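Local coordinates for SusD homolog (Bacteroides thetaiotaomicron VPI-5482, PDB 3FDH), which probably binds glycans at the cell surface, as a SusD/RagB-family protein presumed to be tethered to the outer membrane, at residues R351-L365 with A396-Y408. Sequence-based numbering, arbitrary orientation.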
ATOM      1  N   ARG A 351     -15.203   0.658 -21.810  1.00 34.50           N
ATOM      2  CA  ARG A 351     -14.276   0.296 -22.889  0.50 34.14           C
ATOM      3  C   ARG A 351     -13.506  -0.969 -22.563  1.00 33.28           C
ATOM      4  O   ARG A 351     -13.429  -1.390 -21.433  1.00 34.91           O
ATOM      5  CB  ARG A 351     -13.279   1.409 -23.192  0.50 34.46           C
ATOM      6  CG  ARG A 351     -13.909   2.728 -23.560  0.50 34.35           C
ATOM      7  CD  ARG A 351     -12.837   3.781 -23.832  0.50 34.70           C
ATOM      8  NE  ARG A 351     -13.374   5.126 -23.660  0.50 35.41           N
ATOM      9  CZ  ARG A 351     -12.618   6.214 -23.600  0.50 29.44           C
ATOM     10  NH1 ARG A 351     -11.305   6.096 -23.678  0.50 31.58           N
ATOM     11  NH2 ARG A 351     -13.163   7.411 -23.430  0.50 26.48           N
ATOM     12  N   ASP A 352     -12.952  -1.562 -23.606  1.00 33.46           N
ATOM     13  CA  ASP A 352     -12.188  -2.818 -23.483  1.00 34.28           C
ATOM     14  C   ASP A 352     -10.944  -2.605 -22.645  1.00 33.84           C
ATOM     15  O   ASP A 352     -10.109  -1.759 -22.956  1.00 33.52           O
ATOM     16  CB  ASP A 352     -11.780  -3.351 -24.859  1.00 34.96           C
ATOM     17  CG  ASP A 352     -11.059  -4.688 -24.791  1.00 40.64           C
ATOM     18  OD1 ASP A 352     -11.270  -5.457 -23.859  1.00 41.94           O
ATOM     19  OD2 ASP A 352     -10.291  -4.996 -25.720  1.00 48.82           O
ATOM     20  N   ALA A 353     -10.830  -3.409 -21.589  1.00 33.32           N
ATOM     21  CA  ALA A 353      -9.691  -3.333 -20.641  1.00 31.03           C
ATOM     22  C   ALA A 353      -8.855  -4.596 -20.672  1.00 31.95           C
ATOM     23  O   ALA A 353      -7.955  -4.783 -19.883  1.00 32.32           O
ATOM     24  CB  ALA A 353     -10.214  -3.102 -19.229  1.00 29.51           C
ATOM     25  N   GLU A 354      -9.134  -5.469 -21.614  1.00 31.98           N
ATOM     26  CA  GLU A 354      -8.472  -6.761 -21.601  1.00 32.84           C
ATOM     27  C   GLU A 354      -6.941  -6.725 -21.628  1.00 31.96           C
ATOM     28  O   GLU A 354      -6.280  -7.469 -20.878  1.00 32.29           O
ATOM     29  CB  GLU A 354      -8.983  -7.647 -22.737  1.00 32.73           C
ATOM     30  CG  GLU A 354      -8.416  -9.049 -22.687  1.00 35.13           C
ATOM     31  CD  GLU A 354      -8.753  -9.863 -23.906  1.00 41.86           C
ATOM     32  OE1 GLU A 354      -9.943  -9.911 -24.275  1.00 43.29           O
ATOM     33  OE2 GLU A 354      -7.824 -10.470 -24.486  1.00 36.70           O
ATOM     34  N   ASP A 355      -6.374  -5.900 -22.494  1.00 30.46           N
ATOM     35  CA  ASP A 355      -4.922  -5.892 -22.648  1.00 31.59           C
ATOM     36  C   ASP A 355      -4.317  -5.314 -21.404  1.00 31.22           C
ATOM     37  O   ASP A 355      -3.297  -5.793 -20.896  1.00 29.80           O
ATOM     38  CB  ASP A 355      -4.458  -5.097 -23.890  1.00 32.61           C
ATOM     39  CG  ASP A 355      -4.910  -5.740 -25.184  1.00 37.19           C
ATOM     40  OD1 ASP A 355      -5.045  -6.980 -25.222  1.00 37.29           O
ATOM     41  OD2 ASP A 355      -5.121  -5.000 -26.158  1.00 45.50           O
ATOM     42  N   ALA A 356      -5.010  -4.312 -20.884  1.00 29.78           N
ATOM     43  CA  ALA A 356      -4.530  -3.603 -19.707  1.00 30.26           C
ATOM     44  C   ALA A 356      -4.533  -4.547 -18.513  1.00 29.61           C
ATOM     45  O   ALA A 356      -3.587  -4.603 -17.737  1.00 28.23           O
ATOM     46  CB  ALA A 356      -5.377  -2.364 -19.421  1.00 29.26           C
ATOM     47  N   LEU A 357      -5.623  -5.282 -18.379  1.00 30.21           N
ATOM     48  CA  LEU A 357      -5.768  -6.203 -17.265  1.00 30.21           C
ATOM     49  C   LEU A 357      -4.724  -7.291 -17.354  1.00 29.45           C
ATOM     50  O   LEU A 357      -4.167  -7.717 -16.352  1.00 29.03           O
ATOM     51  CB  LEU A 357      -7.171  -6.833 -17.225  1.00 31.45           C
ATOM     52  CG  LEU A 357      -7.466  -7.735 -16.019  1.00 27.66           C
ATOM     53  CD1 LEU A 357      -7.420  -7.026 -14.619  1.00 28.49           C
ATOM     54  CD2 LEU A 357      -8.867  -8.406 -16.213  1.00 30.19           C
ATOM     55  N   LYS A 358      -4.416  -7.721 -18.564  1.00 30.74           N
ATOM     56  CA  LYS A 358      -3.447  -8.811 -18.694  1.00 30.91           C
ATOM     57  C   LYS A 358      -2.083  -8.326 -18.243  1.00 30.64           C
ATOM     58  O   LYS A 358      -1.318  -9.023 -17.570  1.00 28.04           O
ATOM     59  CB  LYS A 358      -3.358  -9.352 -20.113  1.00 31.93           C
ATOM     60  CG  LYS A 358      -2.365 -10.499 -20.240  1.00 29.70           C
ATOM     61  CD  LYS A 358      -2.366 -11.105 -21.618  1.00 31.23           C
ATOM     62  CE  LYS A 358      -1.567 -12.404 -21.650  1.00 30.90           C
ATOM     63  NZ  LYS A 358      -1.527 -13.094 -22.988  1.00 35.42           N
ATOM     64  N   GLU A 359      -1.780  -7.113 -18.635  1.00 31.63           N
ATOM     65  CA  GLU A 359      -0.489  -6.517 -18.308  1.00 32.03           C
ATOM     66  C   GLU A 359      -0.354  -6.405 -16.794  1.00 30.47           C
ATOM     67  O   GLU A 359       0.713  -6.690 -16.205  1.00 28.27           O
ATOM     68  CB  GLU A 359      -0.373  -5.142 -18.967  1.00 32.50           C
ATOM     69  CG  GLU A 359       0.949  -4.448 -18.799  1.00 35.65           C
ATOM     70  CD  GLU A 359       2.048  -5.015 -19.675  1.00 40.63           C
ATOM     71  OE1 GLU A 359       1.753  -5.933 -20.467  1.00 41.51           O
ATOM     72  OE2 GLU A 359       3.214  -4.575 -19.538  1.00 36.97           O
ATOM     73  N   ALA A 360      -1.473  -6.080 -16.152  1.00 29.74           N
ATOM     74  CA  ALA A 360      -1.516  -5.883 -14.707  1.00 28.46           C
ATOM     75  C   ALA A 360      -1.386  -7.212 -13.945  1.00 29.93           C
ATOM     76  O   ALA A 360      -0.621  -7.343 -13.012  1.00 27.70           O
ATOM     77  CB  ALA A 360      -2.833  -5.161 -14.302  1.00 26.95           C
ATOM     78  N   VAL A 361      -2.120  -8.207 -14.401  1.00 29.20           N
ATOM     79  CA  VAL A 361      -2.087  -9.554 -13.796  1.00 30.26           C
ATOM     80  C   VAL A 361      -0.703 -10.184 -13.953  1.00 30.41           C
ATOM     81  O   VAL A 361      -0.155 -10.740 -12.994  1.00 31.30           O
ATOM     82  CB  VAL A 361      -3.146 -10.528 -14.440  1.00 30.52           C
ATOM     83  CG1 VAL A 361      -2.963 -11.951 -13.960  1.00 30.44           C
ATOM     84  CG2 VAL A 361      -4.545 -10.015 -14.178  1.00 25.10           C
ATOM     85  N   VAL A 362      -0.135 -10.096 -15.143  1.00 29.39           N
ATOM     86  CA  VAL A 362       1.182 -10.681 -15.382  1.00 29.58           C
ATOM     87  C   VAL A 362       2.208  -9.952 -14.494  1.00 31.09           C
ATOM     88  O   VAL A 362       2.956 -10.591 -13.775  1.00 31.46           O
ATOM     89  CB  VAL A 362       1.589 -10.663 -16.890  1.00 31.02           C
ATOM     90  CG1 VAL A 362       3.055 -11.077 -17.104  1.00 27.07           C
ATOM     91  CG2 VAL A 362       0.650 -11.576 -17.724  1.00 29.64           C
ATOM     92  N   ALA A 363       2.225  -8.624 -14.521  1.00 30.03           N
ATOM     93  CA  ALA A 363       3.186  -7.884 -13.682  1.00 30.40           C
ATOM     94  C   ALA A 363       3.013  -8.266 -12.210  1.00 29.57           C
ATOM     95  O   ALA A 363       3.969  -8.393 -11.470  1.00 30.26           O
ATOM     96  CB  ALA A 363       3.027  -6.350 -13.832  1.00 30.00           C
ATOM     97  N   GLY A 364       1.777  -8.399 -11.770  1.00 27.89           N
ATOM     98  CA  GLY A 364       1.520  -8.723 -10.349  1.00 29.99           C
ATOM     99  C   GLY A 364       2.078 -10.082  -9.972  1.00 29.98           C
ATOM    100  O   GLY A 364       2.603 -10.285  -8.888  1.00 29.14           O
ATOM    101  N   LEU A 365       1.932 -11.014 -10.899  1.00 27.97           N
ATOM    102  CA  LEU A 365       2.427 -12.372 -10.709  1.00 29.42           C
ATOM    103  C   LEU A 365       3.951 -12.390 -10.682  1.00 31.11           C
ATOM    104  O   LEU A 365       4.555 -13.145  -9.931  1.00 31.32           O
ATOM    105  CB  LEU A 365       1.901 -13.337 -11.793  1.00 28.55           C
ATOM    106  CG  LEU A 365       0.539 -13.954 -11.458  1.00 23.42           C
ATOM    107  CD1 LEU A 365      -0.221 -14.518 -12.688  1.00 29.89           C
ATOM    108  CD2 LEU A 365       0.719 -15.053 -10.386  1.00 19.01           C
ATOM    109  N   ALA A 396       2.437 -16.948 -16.672  1.00 31.52           N
ATOM    110  CA  ALA A 396       1.491 -15.989 -16.144  1.00 30.77           C
ATOM    111  C   ALA A 396       0.484 -15.584 -17.210  1.00 31.62           C
ATOM    112  O   ALA A 396      -0.702 -15.422 -16.925  1.00 32.79           O
ATOM    113  CB  ALA A 396       2.187 -14.712 -15.572  1.00 29.96           C
ATOM    114  N   GLY A 397       1.006 -15.332 -18.403  1.00 29.84           N
ATOM    115  CA  GLY A 397       0.193 -14.943 -19.570  1.00 29.36           C
ATOM    116  C   GLY A 397      -0.809 -16.018 -19.933  1.00 30.19           C
ATOM    117  O   GLY A 397      -1.967 -15.734 -20.270  1.00 29.98           O
ATOM    118  N   LYS A 398      -0.362 -17.261 -19.832  1.00 30.21           N
ATOM    119  CA  LYS A 398      -1.200 -18.418 -20.166  1.00 31.36           C
ATOM    120  C   LYS A 398      -2.292 -18.602 -19.144  1.00 32.47           C
ATOM    121  O   LYS A 398      -3.407 -19.039 -19.455  1.00 33.85           O
ATOM    122  CB  LYS A 398      -0.376 -19.695 -20.251  1.00 32.65           C
ATOM    123  CG  LYS A 398      -1.241 -20.941 -20.372  1.00 38.11           C
ATOM    124  CD  LYS A 398      -0.427 -22.174 -20.658  1.00 41.08           C
ATOM    125  CE  LYS A 398      -1.297 -23.430 -20.544  1.00 43.86           C
ATOM    126  NZ  LYS A 398      -2.507 -23.369 -21.421  1.00 47.08           N
ATOM    127  N   TYR A 399      -1.948 -18.259 -17.912  1.00 31.33           N
ATOM    128  CA  TYR A 399      -2.892 -18.360 -16.806  1.00 30.26           C
ATOM    129  C   TYR A 399      -3.967 -17.305 -17.037  1.00 31.01           C
ATOM    130  O   TYR A 399      -5.174 -17.516 -16.836  1.00 29.68           O
ATOM    131  CB  TYR A 399      -2.206 -18.131 -15.449  1.00 30.02           C
ATOM    132  CG  TYR A 399      -3.212 -17.787 -14.429  1.00 30.26           C
ATOM    133  CD1 TYR A 399      -4.060 -18.752 -13.940  1.00 28.93           C
ATOM    134  CD2 TYR A 399      -3.345 -16.484 -13.961  1.00 31.58           C
ATOM    135  CE1 TYR A 399      -5.008 -18.429 -13.008  1.00 25.56           C
ATOM    136  CE2 TYR A 399      -4.286 -16.172 -13.060  1.00 33.32           C
ATOM    137  CZ  TYR A 399      -5.118 -17.150 -12.587  1.00 30.93           C
ATOM    138  OH  TYR A 399      -6.080 -16.846 -11.654  1.00 27.83           O
ATOM    139  N   PHE A 400      -3.521 -16.139 -17.479  1.00 30.57           N
ATOM    140  CA  PHE A 400      -4.493 -15.084 -17.767  1.00 32.26           C
ATOM    141  C   PHE A 400      -5.496 -15.549 -18.846  1.00 31.86           C
ATOM    142  O   PHE A 400      -6.704 -15.369 -18.724  1.00 31.18           O
ATOM    143  CB  PHE A 400      -3.838 -13.805 -18.278  1.00 32.57           C
ATOM    144  CG  PHE A 400      -4.854 -12.787 -18.728  1.00 32.33           C
ATOM    145  CD1 PHE A 400      -5.392 -11.899 -17.831  1.00 32.48           C
ATOM    146  CD2 PHE A 400      -5.328 -12.786 -20.044  1.00 34.15           C
ATOM    147  CE1 PHE A 400      -6.371 -10.992 -18.203  1.00 30.90           C
ATOM    148  CE2 PHE A 400      -6.307 -11.855 -20.433  1.00 31.34           C
ATOM    149  CZ  PHE A 400      -6.818 -10.960 -19.503  1.00 31.76           C
ATOM    150  N   ASP A 401      -4.935 -16.118 -19.908  1.00 30.30           N
ATOM    151  CA  ASP A 401      -5.687 -16.581 -21.095  1.00 31.26           C
ATOM    152  C   ASP A 401      -6.616 -17.727 -20.736  1.00 32.17           C
ATOM    153  O   ASP A 401      -7.753 -17.826 -21.193  1.00 31.59           O
ATOM    154  CB  ASP A 401      -4.739 -17.095 -22.178  1.00 32.14           C
ATOM    155  CG  ASP A 401      -3.916 -15.992 -22.859  1.00 32.57           C
ATOM    156  OD1 ASP A 401      -4.237 -14.782 -22.740  1.00 35.01           O
ATOM    157  OD2 ASP A 401      -2.921 -16.362 -23.525  1.00 35.23           O
ATOM    158  N   ASP A 402      -6.127 -18.576 -19.853  1.00 31.94           N
ATOM    159  CA  ASP A 402      -6.831 -19.817 -19.524  1.00 31.72           C
ATOM    160  C   ASP A 402      -7.921 -19.622 -18.496  1.00 30.77           C
ATOM    161  O   ASP A 402      -8.906 -20.348 -18.499  1.00 29.76           O
ATOM    162  CB  ASP A 402      -5.855 -20.904 -19.017  1.00 31.59           C
ATOM    163  CG  ASP A 402      -5.094 -21.618 -20.144  1.00 38.06           C
ATOM    164  OD1 ASP A 402      -5.373 -21.346 -21.318  1.00 38.54           O
ATOM    165  OD2 ASP A 402      -4.219 -22.466 -19.843  1.00 41.55           O
ATOM    166  N   VAL A 403      -7.764 -18.611 -17.652  1.00 30.74           N
ATOM    167  CA  VAL A 403      -8.671 -18.417 -16.535  1.00 30.16           C
ATOM    168  C   VAL A 403      -9.290 -17.016 -16.405  1.00 29.96           C
ATOM    169  O   VAL A 403     -10.518 -16.854 -16.339  1.00 30.20           O
ATOM    170  CB  VAL A 403      -7.938 -18.736 -15.198  1.00 31.04           C
ATOM    171  CG1 VAL A 403      -8.830 -18.420 -13.977  1.00 29.62           C
ATOM    172  CG2 VAL A 403      -7.438 -20.189 -15.191  1.00 28.73           C
ATOM    173  N   VAL A 404      -8.435 -16.010 -16.398  1.00 29.81           N
ATOM    174  CA  VAL A 404      -8.906 -14.653 -16.137  1.00 28.45           C
ATOM    175  C   VAL A 404      -9.690 -14.039 -17.270  1.00 28.67           C
ATOM    176  O   VAL A 404     -10.663 -13.329 -17.045  1.00 29.71           O
ATOM    177  CB  VAL A 404      -7.759 -13.675 -15.704  1.00 28.91           C
ATOM    178  CG1 VAL A 404      -8.327 -12.311 -15.456  1.00 27.36           C
ATOM    179  CG2 VAL A 404      -7.021 -14.164 -14.436  1.00 23.37           C
ATOM    180  N   LYS A 405      -9.304 -14.368 -18.493  1.00 31.99           N
ATOM    181  CA  LYS A 405      -9.900 -13.705 -19.661  1.00 32.77           C
ATOM    182  C   LYS A 405     -11.429 -13.898 -19.685  1.00 32.09           C
ATOM    183  O   LYS A 405     -12.198 -12.953 -19.872  1.00 32.68           O
ATOM    184  CB  LYS A 405      -9.225 -14.205 -20.958  1.00 33.68           C
ATOM    185  CG  LYS A 405      -9.674 -13.479 -22.212  1.00 36.45           C
ATOM    186  CD  LYS A 405      -9.227 -14.174 -23.494  1.00 43.82           C
ATOM    187  CE  LYS A 405      -7.737 -14.018 -23.779  1.00 47.95           C
ATOM    188  NZ  LYS A 405      -7.348 -14.647 -25.098  1.00 48.34           N
ATOM    189  N   ALA A 406     -11.860 -15.129 -19.482  1.00 31.60           N
ATOM    190  CA  ALA A 406     -13.288 -15.439 -19.517  1.00 31.51           C
ATOM    191  C   ALA A 406     -14.045 -14.743 -18.379  1.00 31.80           C
ATOM    192  O   ALA A 406     -15.148 -14.256 -18.578  1.00 31.98           O
ATOM    193  CB  ALA A 406     -13.536 -16.958 -19.505  1.00 31.42           C
ATOM    194  N   LYS A 407     -13.426 -14.657 -17.209  1.00 30.24           N
ATOM    195  CA  LYS A 407     -14.059 -14.042 -16.040  1.00 30.01           C
ATOM    196  C   LYS A 407     -14.174 -12.552 -16.262  1.00 29.68           C
ATOM    197  O   LYS A 407     -15.164 -11.914 -15.876  1.00 30.23           O
ATOM    198  CB  LYS A 407     -13.287 -14.362 -14.754  1.00 30.53           C
ATOM    199  CG  LYS A 407     -13.409 -15.821 -14.357  1.00 33.65           C
ATOM    200  CD  LYS A 407     -12.595 -16.113 -13.146  1.00 41.90           C
ATOM    201  CE  LYS A 407     -12.527 -17.610 -12.778  1.00 47.61           C
ATOM    202  NZ  LYS A 407     -13.819 -18.230 -12.356  1.00 50.39           N
ATOM    203  N   TYR A 408     -13.173 -12.015 -16.935  1.00 30.14           N
ATOM    204  CA  TYR A 408     -13.143 -10.582 -17.246  1.00 29.62           C
ATOM    205  C   TYR A 408     -14.288 -10.263 -18.232  1.00 30.93           C
ATOM    206  O   TYR A 408     -15.015  -9.291 -18.067  1.00 32.08           O
ATOM    207  CB  TYR A 408     -11.795 -10.136 -17.857  1.00 30.89           C
ATOM    208  CG  TYR A 408     -11.974  -8.841 -18.606  1.00 30.89           C
ATOM    209  CD1 TYR A 408     -12.103  -7.628 -17.915  1.00 31.94           C
ATOM    210  CD2 TYR A 408     -12.091  -8.831 -20.002  1.00 34.39           C
ATOM    211  CE1 TYR A 408     -12.344  -6.443 -18.597  1.00 33.22           C
ATOM    212  CE2 TYR A 408     -12.311  -7.660 -20.683  1.00 32.28           C
ATOM    213  CZ  TYR A 408     -12.451  -6.467 -19.984  1.00 32.33           C
ATOM    214  OH  TYR A 408     -12.692  -5.313 -20.689  1.00 33.39           O
TER
HETATM  215  O   HOH W   1     -14.675  -3.219 -19.942  1.00 44.48           O
HETATM  216  O   HOH W   2      -0.307 -15.675 -23.077  1.00 42.23           O
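Phe400 is a knob in a hole formed by Glu354, Leu357, Lys358 and Val361, where helix 354-379 packs on helix 393-410 in the SusD-like helical fold; the short segments run at 132°, their axes 9.1 Å apart at closest approach. Lys358 lies over one ring face: its CB stands 3.7 Å from the Phe400 centroid, almost on the ring normal, a CH-pi contact. Leu357 CG and Val361 CG2 come to the ring edge. With CG anti to the backbone N (chi1 -179°) and an extended chain beyond, Lys358 runs along the phenyl face and past Gly397, bringing NZ within 3.2 Å of Asp401 OD1. In this salt bridge NZ meets OD1 on the syn side, somewhat out of the carboxylate plane, and a water that accepts from NZ and donates to Asp401 OD2 spans the same pair. Were Phe400 replaced by an alanine, the methylenes of Lys358 would probably lose the face they lie on and a gap would open between the helices. Toward the start of helix 354-379, Asp352 OD1 accepts from Glu354 N in an Asx turn; inside it, Tyr408 OH accepts from N of the N-cap residue Ala353 (2.8 Å, 165°), and a water joins Tyr408 OH to Arg351 O. Leu357 CD2 packs 3.7 Å from Tyr408 CD1, while Leu357 also touches Phe340 of helix 335-348. At the Ala396 end of the contact, Leu365 CD1 meets Ala396 CB at 3.8 Å and also touches Tyr399. Apolar packing thus joins the paired segments from Tyr408 to Ala396, the tyrosine hydroxyl takes up an N-H of the Asx turn, and the lysine serves both modes, its methylenes on the ring and its ammonium on the carboxylate.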